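Local coordinates for Card1 endonuclease domain-containing protein (Vibrio cholerae, PDB 1XMX), which is of uncharacterised function but carries a PD-(D/E)XK-type Card1 endonuclease domain and may bind nucleic acid, at residues G8-D13 against T40-R45. Sequence-based numbering, arbitrary orientation.
Sequences GIIDQD and TVIYQR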
ATOM      1  N   GLY A   8     -17.864  17.044   0.257  1.00 19.28           N
ATOM      2  CA  GLY A   8     -17.057  16.385  -0.776  1.00 18.89           C
ATOM      3  C   GLY A   8     -17.939  15.570  -1.664  1.00 17.86           C
ATOM      4  O   GLY A   8     -19.060  15.255  -1.273  1.00 18.66           O
ATOM      5  N   ILE A   9     -17.478  15.278  -2.881  1.00 19.05           N
ATOM      6  CA  ILE A   9     -18.303  14.533  -3.842  1.00 20.81           C
ATOM      7  C   ILE A   9     -17.685  13.137  -3.958  1.00 21.50           C
ATOM      8  O   ILE A   9     -16.526  12.999  -4.318  1.00 20.03           O
ATOM      9  CB  ILE A   9     -18.365  15.168  -5.258  1.00 20.73           C
ATOM     10  CG1 ILE A   9     -18.728  16.680  -5.239  1.00 21.66           C
ATOM     11  CG2 ILE A   9     -19.403  14.424  -6.128  1.00 18.48           C
ATOM     12  CD1 ILE A   9     -19.944  16.932  -4.658  1.00 24.47           C
ATOM     13  N   ILE A  10     -18.438  12.114  -3.574  1.00 22.18           N
ATOM     14  CA  ILE A  10     -17.927  10.756  -3.663  1.00 22.62           C
ATOM     15  C   ILE A  10     -17.617  10.367  -5.111  1.00 24.11           C
ATOM     16  O   ILE A  10     -18.370  10.685  -6.052  1.00 23.46           O
ATOM     17  CB  ILE A  10     -18.906   9.716  -3.022  1.00 23.55           C
ATOM     18  CG1 ILE A  10     -18.822   9.747  -1.477  1.00 22.39           C
ATOM     19  CG2 ILE A  10     -18.566   8.245  -3.504  1.00 23.29           C
ATOM     20  CD1 ILE A  10     -19.977   9.054  -0.818  1.00 22.63           C
ATOM     21  N   ASP A  11     -16.498   9.674  -5.285  1.00 24.69           N
ATOM     22  CA  ASP A  11     -16.264   8.948  -6.520  1.00 23.45           C
ATOM     23  C   ASP A  11     -15.611   7.594  -6.223  1.00 23.92           C
ATOM     24  O   ASP A  11     -15.612   7.183  -5.078  1.00 20.83           O
ATOM     25  CB  ASP A  11     -15.540   9.796  -7.588  1.00 24.95           C
ATOM     26  CG  ASP A  11     -14.079  10.087  -7.259  1.00 25.83           C
ATOM     27  OD1 ASP A  11     -13.522   9.466  -6.327  1.00 26.65           O
ATOM     28  OD2 ASP A  11     -13.492  10.950  -7.954  1.00 25.95           O
ATOM     29  N   GLN A  12     -15.107   6.894  -7.247  1.00 25.03           N
ATOM     30  CA  GLN A  12     -14.528   5.579  -7.055  1.00 28.13           C
ATOM     31  C   GLN A  12     -13.122   5.658  -6.472  1.00 26.94           C
ATOM     32  O   GLN A  12     -12.619   4.694  -5.967  1.00 26.90           O
ATOM     33  CB  GLN A  12     -14.532   4.781  -8.350  1.00 32.79           C
ATOM     34  CG  GLN A  12     -15.884   4.808  -9.075  1.00 39.59           C
ATOM     35  CD  GLN A  12     -17.078   4.167  -8.308  1.00 43.62           C
ATOM     36  OE1 GLN A  12     -17.091   2.942  -8.087  1.00 45.76           O
ATOM     37  NE2 GLN A  12     -18.114   4.999  -7.948  1.00 43.65           N
ATOM     38  N   ASP A  13     -12.495   6.819  -6.499  1.00 24.34           N
ATOM     39  CA  ASP A  13     -11.255   6.968  -5.725  1.00 23.08           C
ATOM     40  C   ASP A  13     -11.294   8.179  -4.779  1.00 22.08           C
ATOM     41  O   ASP A  13     -10.784   9.221  -5.127  1.00 22.02           O
ATOM     42  CB  ASP A  13     -10.076   7.049  -6.714  1.00 23.04           C
ATOM     43  CG  ASP A  13      -8.776   7.169  -6.047  1.00 24.84           C
ATOM     44  OD1 ASP A  13      -8.675   7.446  -4.823  1.00 29.72           O
ATOM     45  OD2 ASP A  13      -7.806   7.001  -6.745  1.00 25.85           O
ATOM     46  N   THR A  40     -23.876   4.597  -1.775  1.00 20.19           N
ATOM     47  CA  THR A  40     -24.103   4.349  -0.341  1.00 22.39           C
ATOM     48  C   THR A  40     -22.989   3.472   0.290  1.00 22.13           C
ATOM     49  O   THR A  40     -22.523   3.706   1.428  1.00 21.10           O
ATOM     50  CB  THR A  40     -25.479   3.621  -0.146  1.00 24.08           C
ATOM     51  OG1 THR A  40     -26.539   4.467  -0.584  1.00 23.53           O
ATOM     52  CG2 THR A  40     -25.695   3.269   1.323  1.00 25.54           C
ATOM     53  N   VAL A  41     -22.543   2.467  -0.450  1.00 20.61           N
ATOM     54  CA  VAL A  41     -21.529   1.545   0.109  1.00 22.26           C
ATOM     55  C   VAL A  41     -20.148   2.251   0.280  1.00 21.73           C
ATOM     56  O   VAL A  41     -19.493   2.094   1.305  1.00 18.01           O
ATOM     57  CB  VAL A  41     -21.458   0.223  -0.698  1.00 23.42           C
ATOM     58  CG1 VAL A  41     -21.050   0.535  -2.173  1.00 23.64           C
ATOM     59  CG2 VAL A  41     -20.515  -0.798   0.017  1.00 24.09           C
ATOM     60  N   ILE A  42     -19.745   3.058  -0.720  1.00 21.68           N
ATOM     61  CA  ILE A  42     -18.551   3.869  -0.634  1.00 19.90           C
ATOM     62  C   ILE A  42     -18.685   4.788   0.575  1.00 18.84           C
ATOM     63  O   ILE A  42     -17.778   4.856   1.425  1.00 19.24           O
ATOM     64  CB  ILE A  42     -18.292   4.718  -1.931  1.00 20.56           C
ATOM     65  CG1 ILE A  42     -18.201   3.809  -3.181  1.00 23.43           C
ATOM     66  CG2 ILE A  42     -16.999   5.482  -1.808  1.00 18.13           C
ATOM     67  CD1 ILE A  42     -18.289   4.587  -4.515  1.00 23.59           C
ATOM     68  N   TYR A  43     -19.814   5.477   0.692  1.00 18.57           N
ATOM     69  CA  TYR A  43     -20.106   6.244   1.894  1.00 18.28           C
ATOM     70  C   TYR A  43     -19.888   5.504   3.245  1.00 18.77           C
ATOM     71  O   TYR A  43     -19.295   6.070   4.176  1.00 20.31           O
ATOM     72  CB  TYR A  43     -21.499   6.848   1.843  1.00 19.15           C
ATOM     73  CG  TYR A  43     -21.972   7.400   3.187  1.00 20.33           C
ATOM     74  CD1 TYR A  43     -21.432   8.584   3.724  1.00 21.25           C
ATOM     75  CD2 TYR A  43     -22.949   6.734   3.931  1.00 20.41           C
ATOM     76  CE1 TYR A  43     -21.882   9.105   4.995  1.00 20.01           C
ATOM     77  CE2 TYR A  43     -23.411   7.237   5.142  1.00 19.71           C
ATOM     78  CZ  TYR A  43     -22.855   8.422   5.687  1.00 21.57           C
ATOM     79  OH  TYR A  43     -23.344   8.940   6.911  1.00 22.68           O
ATOM     80  N   GLN A  44     -20.444   4.309   3.363  1.00 18.08           N
ATOM     81  CA  GLN A  44     -20.327   3.482   4.540  1.00 21.68           C
ATOM     82  C   GLN A  44     -18.840   3.176   4.847  1.00 21.09           C
ATOM     83  O   GLN A  44     -18.406   3.285   6.003  1.00 19.31           O
ATOM     84  CB  GLN A  44     -21.155   2.204   4.385  1.00 23.30           C
ATOM     85  CG  GLN A  44     -22.676   2.477   4.312  1.00 26.74           C
ATOM     86  CD  GLN A  44     -23.490   1.222   3.922  1.00 26.86           C
ATOM     87  OE1 GLN A  44     -22.937   0.168   3.612  1.00 29.25           O
ATOM     88  NE2 GLN A  44     -24.801   1.354   3.934  1.00 29.11           N
ATOM     89  N   ARG A  45     -18.069   2.870   3.805  1.00 20.95           N
ATOM     90  CA  ARG A  45     -16.617   2.621   3.959  1.00 19.97           C
ATOM     91  C   ARG A  45     -15.835   3.874   4.389  1.00 20.85           C
ATOM     92  O   ARG A  45     -14.923   3.810   5.278  1.00 20.83           O
ATOM     93  CB  ARG A  45     -16.042   2.109   2.663  1.00 16.97           C
ATOM     94  CG  ARG A  45     -16.473   0.724   2.313  1.00 17.83           C
ATOM     95  CD  ARG A  45     -16.062   0.478   0.886  1.00 21.59           C
ATOM     96  NE  ARG A  45     -16.668  -0.693   0.285  1.00 23.57           N
ATOM     97  CZ  ARG A  45     -16.800  -0.870  -1.037  1.00 26.21           C
ATOM     98  NH1 ARG A  45     -16.375   0.066  -1.883  1.00 25.76           N
ATOM     99  NH2 ARG A  45     -17.377  -1.985  -1.515  1.00 25.21           N
TER
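I10 meets I42 and Y43 where the loop after strand 4-9 passes helix 40-52, in a Rossmann-like alpha/beta domain (strand order 3-2-1-4-5 in its parallel part); the contact illustrates how a branched residue just beyond a central strand's end can engage a helix with both its branches. The I10 and I42 side chains run antiparallel alongside one another. In each, CG1 lies beside the backbone N (chi1 -77° in I10, -57° in I42), which leaves CG2 anti to N, and I10 CG2 and I42 CG2 meet at 3.6 Å. I10 CD1, ending the longer branch, rests 3.8 Å from Y43 CB, the two side chains lying askew, while the tyrosine ring extends off to meet F59 nearly parallel. F33 of the neighbouring strand touches both I10 and Y43. At the more exposed side Q12 starts out pointing away from the helix, but a turn at chi2 (-63°) swings CD back toward it, the side chain lying at about a right angle to that of I42. D11 turns its side chain off the helix, OD2 accepting a hydrogen bond from G96 N; the backbone O of D11 lies 3.8 Å from I42 CD1. That same methyl also touches the glutamine amide, with NE2 of Q12 3.5 Å from CD1 of I42.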